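Local atomic coordinates of succinyl-CoA ligase (ADP-forming) subunit alpha (Methanosaeta concilii, PDB entry 6HXI), a protein that binds coenzyme A and joins a CoA-ligase module of the succinyl-CoA synthetase superfamily to a helical region of the citrate synthase family. Residues Ala425-Leu435 and Ile588-Tyr599; Phe450-Arg459 and Val567-Phe576. All coordinates share one frame; numbering follows the deposited sequence. Where two conformers were deposited one is given.

How the contacts relate
Both contacts lie in the helical citrate-synthase-like region and share helix 571-594: contact 2 packs its first turns against the start of helix 453-466, and contact 1 packs its last turns against the end of helix 420-430. Their centres are about 29 Å apart and their nearest atoms about 9 Å, so they do not touch. Along the chain contact 2 is nested inside the loop that contact 1 closes. Both also meet the third subunit, another copy of the protein, where Arg593 of contact 1 bonds to Tyr571 of that subunit and Tyr571 of contact 2 to its Arg593. The residues of the coenzyme A pocket, which lie between Gln21 and Gly179 in the sequence, belong to neither contact.

Contact 1 of 2, residues Ala425-Leu435 and Ile588-Tyr599; sequences AIVASCAGKDL and ILDQKRLGSRLY
With chi1 at -164°, Ser429 swings its hydroxyl away from its own backbone N and across to helix 588-594, where OG donates to Ile588 O at 2.7 Å. That carbonyl already accepts from Lys592 N within its helix, and a small hydroxyl can add a second bond without prying the helices apart. Lys592 approaches from the opposite segment: its chain runs extended past Ser429 OG and bends only at the last torsion, chi4 -53°, which brings NZ within 2.7 Å of Lys433 O. A weak bond of 3.4 Å also joins NZ to Ser429 O. A long, flexible cation suits this place, where carbonyls gather as helix 420-430 ends in a Schellman motif with Gly432 at positive phi.

Branched Ile588 divides its contacts, CG1 lying 3.8 Å from Ala425 CB while CG2 lies beside Ser429 OG and Leu435. At the other end, slim Cys430 lets the chain after Gly595 close in, with CB 3.2 Å from Arg597 O and SG 3.6 Å from Ser596 CB. Ser596 OG in turn donates to Gln591 OE1, helping to hold the amide near the sulfur. Val427 CG2 meets the Tyr599 ring obliquely, 3.7 Å from CD2, and a water bridges Val427 O and Tyr599 N.

The two helices run in roughly the same direction, their short axes crossing at -34° and approaching to 8.7 Å. Helix 435-443 packs beside them, its Ser438 and Leu439 against Ile588. Arg449 of the second subunit bonds to Cys430 O and Ser596 O, while Gln591 NE2 bonds to Ile356 O in strand 355-357 of the third subunit, whose Phe355 packs on Ile426.

Contact 2 of 2, residues Phe450-Arg459 and Val567-Phe576; sequences FGGAIDDAAR and VRLGYLNGLF
Phe576 drives an edge of its ring toward a face of Phe450, a T-shaped pair with centroids 5.5 Å apart and planes at 80°. Its chi1 of -178° carries the ring away from its own backbone N and out toward the start of the opposing segment. There Gly451 CA sits over one ring face, 3.9 Å from the centroid of Phe576, in a CH-pi contact. Glycine fits twice over: a side chain here would run into the ring, and the positive phi would press it against the preceding carbonyl.

Ile454 uses its two branches separately. Its side chain crosses that of Phe576 at about a right angle and sets CD1 3.8 Å from Phe576 CD1, whereas CG2 lies 3.9 Å from Leu572 CD2. The same leucine methyl is also 3.9 Å from Ala458 CB, one turn further along, where a small residue leaves room for it.

Asp455, its first torsion off a staggered position, turns its carboxylate toward the beginning of helix 571-594. A water 2.7 Å from Asp455 OD1 can donate to it and accepts from Leu572 N at 3.1 Å, linking the carboxylate to an amide of the first helical turn. The helix start would tend to favour the negative charge, while the nearby carbonyl Val567 O, another acceptor, would tend to oppose it. Gly570, whose positive phi suits glycine, ends helix 560-569 in a Schellman motif, stands at the N-cap position of the next helix and brings its CA near Asp455 OD2.

The short axes of helices 453-459 and 571-576 run in broadly opposite directions, at 144° to each other, and approach to 8.8 Å. Helix 540-555 backs this pair, with Ile544 against Ile454 and Ile549 against Val567, and helix 399-412 sets Val412 against Phe576.

Contact 1 of 2, residues Ala425-Leu435 and Ile588-Tyr599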
# COMPACT_ATOMS: atom_id res chain seq x y z
N ALA B 425 -3.04 8.68 6.72
CA ALA B 425 -2.48 7.79 7.75
C ALA B 425 -3.35 7.86 9.04
O ALA B 425 -3.56 6.86 9.68
CB ALA B 425 -0.99 8.16 8.05
N ILE B 426 -3.89 9.05 9.38
CA ILE B 426 -4.73 9.32 10.53
C ILE B 426 -6.09 8.71 10.34
O ILE B 426 -6.62 8.15 11.29
CB ILE B 426 -4.80 10.88 10.77
CG1 ILE B 426 -3.50 11.39 11.45
CG2 ILE B 426 -6.08 11.29 11.54
CD1 ILE B 426 -3.37 12.93 11.50
N VAL B 427 -6.67 8.86 9.15
CA VAL B 427 -7.96 8.26 8.84
C VAL B 427 -7.85 6.72 8.96
O VAL B 427 -8.66 6.12 9.64
CB VAL B 427 -8.48 8.73 7.46
CG1 VAL B 427 -9.66 7.91 6.99
CG2 VAL B 427 -8.82 10.23 7.51
N ALA B 428 -6.87 6.10 8.35
CA ALA B 428 -6.66 4.63 8.44
C ALA B 428 -6.49 4.22 9.92
O ALA B 428 -7.04 3.20 10.32
CB ALA B 428 -5.39 4.22 7.62
N SER B 429 -5.67 4.99 10.70
CA SER B 429 -5.45 4.72 12.14
C SER B 429 -6.79 4.82 12.90
O SER B 429 -7.08 3.98 13.72
CB SER B 429 -4.41 5.67 12.74
OG SER B 429 -3.94 5.19 13.99
N CYS B 430 -7.60 5.81 12.59
CA CYS B 430 -8.93 6.01 13.20
C CYS B 430 -9.89 4.86 12.79
O CYS B 430 -10.82 4.56 13.53
CB CYS B 430 -9.50 7.37 12.82
SG CYS B 430 -8.65 8.77 13.60
N ALA B 431 -9.63 4.20 11.65
CA ALA B 431 -10.41 3.06 11.19
C ALA B 431 -9.91 1.76 11.85
O ALA B 431 -10.34 0.66 11.46
CB ALA B 431 -10.35 2.96 9.67
N GLY B 432 -9.02 1.90 12.83
CA GLY B 432 -8.46 0.80 13.62
C GLY B 432 -7.47 -0.03 12.87
O GLY B 432 -7.27 -1.18 13.23
N LYS B 433 -6.84 0.52 11.85
CA LYS B 433 -5.84 -0.26 11.10
C LYS B 433 -4.49 -0.32 11.83
O LYS B 433 -4.17 0.58 12.59
CB LYS B 433 -5.68 0.28 9.67
CG LYS B 433 -6.95 0.07 8.79
CD LYS B 433 -7.50 -1.30 8.78
CE LYS B 433 -6.59 -2.42 8.30
NZ LYS B 433 -6.22 -2.27 6.90
N ASP B 434 -3.70 -1.39 11.59
CA ASP B 434 -2.38 -1.54 12.18
C ASP B 434 -1.45 -0.43 11.65
O ASP B 434 -1.79 0.22 10.67
CB ASP B 434 -1.81 -2.95 11.82
CG ASP B 434 -1.71 -3.16 10.32
OD1 ASP B 434 -2.77 -3.37 9.67
OD2 ASP B 434 -0.63 -2.96 9.79
N LEU B 435 -0.29 -0.21 12.31
CA LEU B 435 0.66 0.80 11.93
C LEU B 435 1.09 0.72 10.44
O LEU B 435 1.12 1.73 9.77
CB LEU B 435 1.93 0.73 12.87
CG LEU B 435 2.93 1.89 12.80
CD1 LEU B 435 3.79 1.97 14.07
CD2 LEU B 435 3.93 1.73 11.62
N ILE B 588 -0.04 8.22 13.35
CA ILE B 588 -0.79 6.95 13.52
C ILE B 588 -0.83 6.55 15.01
O ILE B 588 -1.88 6.18 15.49
CB ILE B 588 -0.07 5.86 12.69
CG1 ILE B 588 -0.26 6.10 11.18
CG2 ILE B 588 -0.52 4.46 13.18
CD1 ILE B 588 0.82 5.41 10.34
N LEU B 589 0.35 6.58 15.69
CA LEU B 589 0.52 6.21 17.10
C LEU B 589 -0.21 7.17 18.03
O LEU B 589 -0.77 6.75 19.03
CB LEU B 589 2.03 6.18 17.47
CG LEU B 589 2.88 5.06 16.83
CD1 LEU B 589 4.36 5.35 17.00
CD2 LEU B 589 2.55 3.68 17.41
N ASP B 590 -0.21 8.47 17.67
CA ASP B 590 -0.89 9.54 18.39
C ASP B 590 -2.39 9.25 18.44
O ASP B 590 -2.97 9.33 19.51
CB ASP B 590 -0.57 10.90 17.75
CG ASP B 590 -0.99 12.13 18.58
OD1 ASP B 590 -1.04 12.02 19.81
OD2 ASP B 590 -1.21 13.21 17.99
N GLN B 591 -3.01 8.88 17.29
CA GLN B 591 -4.44 8.55 17.24
C GLN B 591 -4.72 7.28 18.05
O GLN B 591 -5.74 7.19 18.72
CB GLN B 591 -4.92 8.44 15.76
CG GLN B 591 -4.71 9.73 14.90
CD GLN B 591 -5.32 10.94 15.54
OE1 GLN B 591 -6.47 10.90 15.96
NE2 GLN B 591 -4.57 12.02 15.73
N LYS B 592 -3.79 6.31 18.05
CA LYS B 592 -3.93 5.11 18.85
C LYS B 592 -3.90 5.46 20.35
O LYS B 592 -4.83 5.05 21.05
CB LYS B 592 -2.91 4.05 18.38
CG LYS B 592 -3.41 3.49 17.00
CD LYS B 592 -2.75 2.26 16.46
CE LYS B 592 -3.28 1.88 15.07
NZ LYS B 592 -4.80 1.75 14.98
N ARG B 593 -2.95 6.32 20.82
CA ARG B 593 -2.89 6.77 22.22
C ARG B 593 -4.16 7.51 22.65
O ARG B 593 -4.65 7.30 23.75
CB ARG B 593 -1.63 7.64 22.48
CG ARG B 593 -0.30 6.83 22.41
CD ARG B 593 0.91 7.69 22.87
NE ARG B 593 1.04 8.95 22.14
CZ ARG B 593 1.83 9.15 21.08
NH1 ARG B 593 1.82 10.31 20.45
NH2 ARG B 593 2.62 8.19 20.64
N LEU B 594 -4.67 8.39 21.79
CA LEU B 594 -5.88 9.16 22.04
C LEU B 594 -7.18 8.32 22.02
O LEU B 594 -8.19 8.81 22.51
CB LEU B 594 -6.01 10.30 20.98
CG LEU B 594 -4.93 11.38 20.96
CD1 LEU B 594 -4.99 12.19 19.66
CD2 LEU B 594 -5.01 12.27 22.20
N GLY B 595 -7.15 7.10 21.46
CA GLY B 595 -8.33 6.25 21.34
C GLY B 595 -9.34 6.86 20.38
O GLY B 595 -10.55 6.80 20.62
N SER B 596 -8.83 7.48 19.30
CA SER B 596 -9.64 8.17 18.28
C SER B 596 -10.64 7.27 17.62
O SER B 596 -10.33 6.10 17.37
CB SER B 596 -8.74 8.80 17.23
OG SER B 596 -7.98 9.82 17.84
N ARG B 597 -11.81 7.82 17.30
CA ARG B 597 -12.90 7.06 16.68
C ARG B 597 -12.78 7.06 15.17
O ARG B 597 -12.06 7.90 14.65
CB ARG B 597 -14.28 7.68 17.05
CG ARG B 597 -14.57 7.93 18.53
CD ARG B 597 -13.89 6.98 19.50
NE ARG B 597 -14.35 5.60 19.37
CZ ARG B 597 -13.63 4.55 19.72
NH1 ARG B 597 -12.42 4.70 20.25
NH2 ARG B 597 -14.12 3.32 19.57
N LEU B 598 -13.58 6.21 14.48
CA LEU B 598 -13.70 6.12 13.04
C LEU B 598 -14.04 7.51 12.47
O LEU B 598 -14.93 8.21 12.96
CB LEU B 598 -14.83 5.11 12.70
CG LEU B 598 -15.18 4.86 11.22
CD1 LEU B 598 -14.12 4.06 10.56
CD2 LEU B 598 -16.49 4.13 11.08
N TYR B 599 -13.35 7.90 11.39
CA TYR B 599 -13.63 9.18 10.75
C TYR B 599 -14.67 8.97 9.67
O TYR B 599 -14.60 7.98 8.95
CB TYR B 599 -12.37 9.71 10.08
CG TYR B 599 -12.53 11.05 9.38
CD1 TYR B 599 -12.81 12.21 10.09
CD2 TYR B 599 -12.39 11.15 7.99
CE1 TYR B 599 -12.96 13.44 9.45
CE2 TYR B 599 -12.46 12.39 7.35
CZ TYR B 599 -12.73 13.53 8.09
OH TYR B 599 -12.88 14.77 7.50
O HOH W 1 -11.44 6.32 9.96
O HOH W 2 -7.25 5.30 16.62

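Contact 2 of 2, residues Phe450-Arg459 and Val567-Phe576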
# COMPACT_ATOMS: atom_id res chain seq x y z
N PHE B 450 2.11 16.07 -3.67
CA PHE B 450 2.52 15.99 -2.27
C PHE B 450 3.90 15.32 -2.27
O PHE B 450 4.02 14.12 -2.47
CB PHE B 450 1.47 15.20 -1.44
CG PHE B 450 1.86 14.97 0.00
CD1 PHE B 450 1.96 16.03 0.89
CD2 PHE B 450 2.16 13.69 0.46
CE1 PHE B 450 2.37 15.82 2.22
CE2 PHE B 450 2.59 13.48 1.77
CZ PHE B 450 2.72 14.55 2.64
N GLY B 451 4.94 16.12 -2.14
CA GLY B 451 6.33 15.67 -2.16
C GLY B 451 7.04 15.75 -3.50
O GLY B 451 8.26 15.86 -3.53
N GLY B 452 6.29 15.77 -4.59
CA GLY B 452 6.78 15.81 -5.96
C GLY B 452 7.46 17.07 -6.45
O GLY B 452 8.21 17.03 -7.42
N ALA B 453 7.24 18.19 -5.78
CA ALA B 453 7.85 19.47 -6.20
C ALA B 453 9.37 19.44 -6.00
O ALA B 453 10.05 20.27 -6.60
CB ALA B 453 7.25 20.64 -5.43
N ILE B 454 9.89 18.46 -5.19
CA ILE B 454 11.33 18.30 -4.91
C ILE B 454 12.03 17.92 -6.18
O ILE B 454 12.97 18.60 -6.56
CB ILE B 454 11.66 17.32 -3.76
CG1 ILE B 454 10.93 17.72 -2.47
CG2 ILE B 454 13.20 17.27 -3.54
CD1 ILE B 454 11.13 16.76 -1.27
N ASP B 455 11.50 16.90 -6.84
CA ASP B 455 12.01 16.35 -8.12
C ASP B 455 11.83 17.36 -9.25
O ASP B 455 12.75 17.52 -10.01
CB ASP B 455 11.21 15.12 -8.51
CG ASP B 455 12.05 13.86 -8.46
OD1 ASP B 455 13.26 14.00 -8.38
OD2 ASP B 455 11.48 12.77 -8.50
N ASP B 456 10.65 17.96 -9.36
CA ASP B 456 10.33 18.94 -10.41
C ASP B 456 11.27 20.11 -10.32
O ASP B 456 11.71 20.53 -11.38
CB ASP B 456 8.90 19.48 -10.31
CG ASP B 456 7.75 18.54 -10.55
OD1 ASP B 456 7.98 17.46 -11.14
OD2 ASP B 456 6.60 18.89 -10.16
N ALA B 457 11.57 20.62 -9.09
CA ALA B 457 12.49 21.75 -8.90
C ALA B 457 13.89 21.37 -9.33
O ALA B 457 14.50 22.12 -10.09
CB ALA B 457 12.51 22.24 -7.46
N ALA B 458 14.38 20.21 -8.87
CA ALA B 458 15.69 19.72 -9.30
C ALA B 458 15.77 19.66 -10.85
O ALA B 458 16.68 20.23 -11.42
CB ALA B 458 15.98 18.36 -8.67
N ARG B 459 14.76 19.07 -11.48
CA ARG B 459 14.61 18.88 -12.92
C ARG B 459 14.62 20.19 -13.70
O ARG B 459 15.49 20.39 -14.55
CB ARG B 459 13.27 18.15 -13.16
CG ARG B 459 13.08 17.48 -14.50
CD ARG B 459 12.42 16.11 -14.36
NE ARG B 459 11.32 16.08 -13.39
CZ ARG B 459 10.96 15.00 -12.70
NH1 ARG B 459 9.94 15.05 -11.86
NH2 ARG B 459 11.61 13.85 -12.87
N VAL B 567 17.58 12.25 -10.82
CA VAL B 567 16.34 13.05 -10.85
C VAL B 567 15.19 12.23 -11.47
O VAL B 567 14.10 12.18 -10.90
CB VAL B 567 16.55 14.41 -11.58
CG1 VAL B 567 15.25 15.21 -11.62
CG2 VAL B 567 17.68 15.22 -10.96
N ARG B 568 15.46 11.61 -12.64
CA ARG B 568 14.54 10.77 -13.40
C ARG B 568 13.99 9.57 -12.60
O ARG B 568 12.79 9.30 -12.68
CB ARG B 568 15.26 10.28 -14.68
CG ARG B 568 14.39 9.48 -15.67
CD ARG B 568 15.15 9.13 -16.94
NE ARG B 568 16.23 8.17 -16.71
CZ ARG B 568 17.53 8.45 -16.80
NH1 ARG B 568 17.93 9.68 -17.13
NH2 ARG B 568 18.44 7.51 -16.57
N LEU B 569 14.86 8.85 -11.85
CA LEU B 569 14.46 7.65 -11.10
C LEU B 569 13.71 7.91 -9.78
O LEU B 569 13.11 6.99 -9.22
CB LEU B 569 15.63 6.67 -10.87
CG LEU B 569 16.29 6.08 -12.13
CD1 LEU B 569 17.21 4.92 -11.76
CD2 LEU B 569 15.26 5.59 -13.16
N GLY B 570 13.68 9.16 -9.34
CA GLY B 570 12.90 9.55 -8.17
C GLY B 570 13.53 9.24 -6.83
O GLY B 570 12.82 9.03 -5.86
N TYR B 571 14.88 9.29 -6.76
CA TYR B 571 15.66 9.12 -5.53
C TYR B 571 15.16 10.11 -4.49
O TYR B 571 15.01 9.77 -3.33
CB TYR B 571 17.12 9.44 -5.82
CG TYR B 571 17.90 8.35 -6.52
CD1 TYR B 571 17.68 8.06 -7.86
CD2 TYR B 571 18.95 7.71 -5.88
CE1 TYR B 571 18.48 7.13 -8.54
CE2 TYR B 571 19.75 6.78 -6.55
CZ TYR B 571 19.49 6.48 -7.87
OH TYR B 571 20.27 5.57 -8.54
N LEU B 572 14.84 11.31 -4.94
CA LEU B 572 14.35 12.44 -4.14
C LEU B 572 12.97 12.21 -3.57
O LEU B 572 12.72 12.63 -2.45
CB LEU B 572 14.44 13.74 -4.96
CG LEU B 572 15.75 14.55 -4.80
CD1 LEU B 572 16.98 13.68 -4.89
CD2 LEU B 572 15.84 15.65 -5.84
N ASN B 573 12.09 11.46 -4.29
CA ASN B 573 10.80 11.07 -3.74
C ASN B 573 11.02 10.07 -2.62
O ASN B 573 10.29 10.11 -1.63
CB ASN B 573 9.87 10.48 -4.82
CG ASN B 573 9.28 11.55 -5.68
OD1 ASN B 573 9.94 12.07 -6.59
ND2 ASN B 573 8.07 11.99 -5.35
N GLY B 574 12.02 9.20 -2.76
CA GLY B 574 12.39 8.24 -1.73
C GLY B 574 12.87 8.91 -0.46
O GLY B 574 12.51 8.47 0.63
N LEU B 575 13.70 9.97 -0.58
CA LEU B 575 14.22 10.71 0.57
C LEU B 575 13.06 11.37 1.32
O LEU B 575 12.96 11.23 2.54
CB LEU B 575 15.24 11.76 0.10
CG LEU B 575 16.08 12.44 1.16
CD1 LEU B 575 16.82 11.42 2.04
CD2 LEU B 575 17.07 13.43 0.52
N PHE B 576 12.13 11.99 0.57
CA PHE B 576 10.93 12.57 1.17
C PHE B 576 10.08 11.49 1.88
O PHE B 576 9.60 11.72 2.99
CB PHE B 576 10.09 13.34 0.13
CG PHE B 576 8.87 14.02 0.70
CD1 PHE B 576 8.98 15.21 1.42
CD2 PHE B 576 7.61 13.43 0.58
CE1 PHE B 576 7.84 15.82 1.98
CE2 PHE B 576 6.46 14.04 1.16
CZ PHE B 576 6.58 15.25 1.80
O HOH W 3 15.27 12.35 -7.84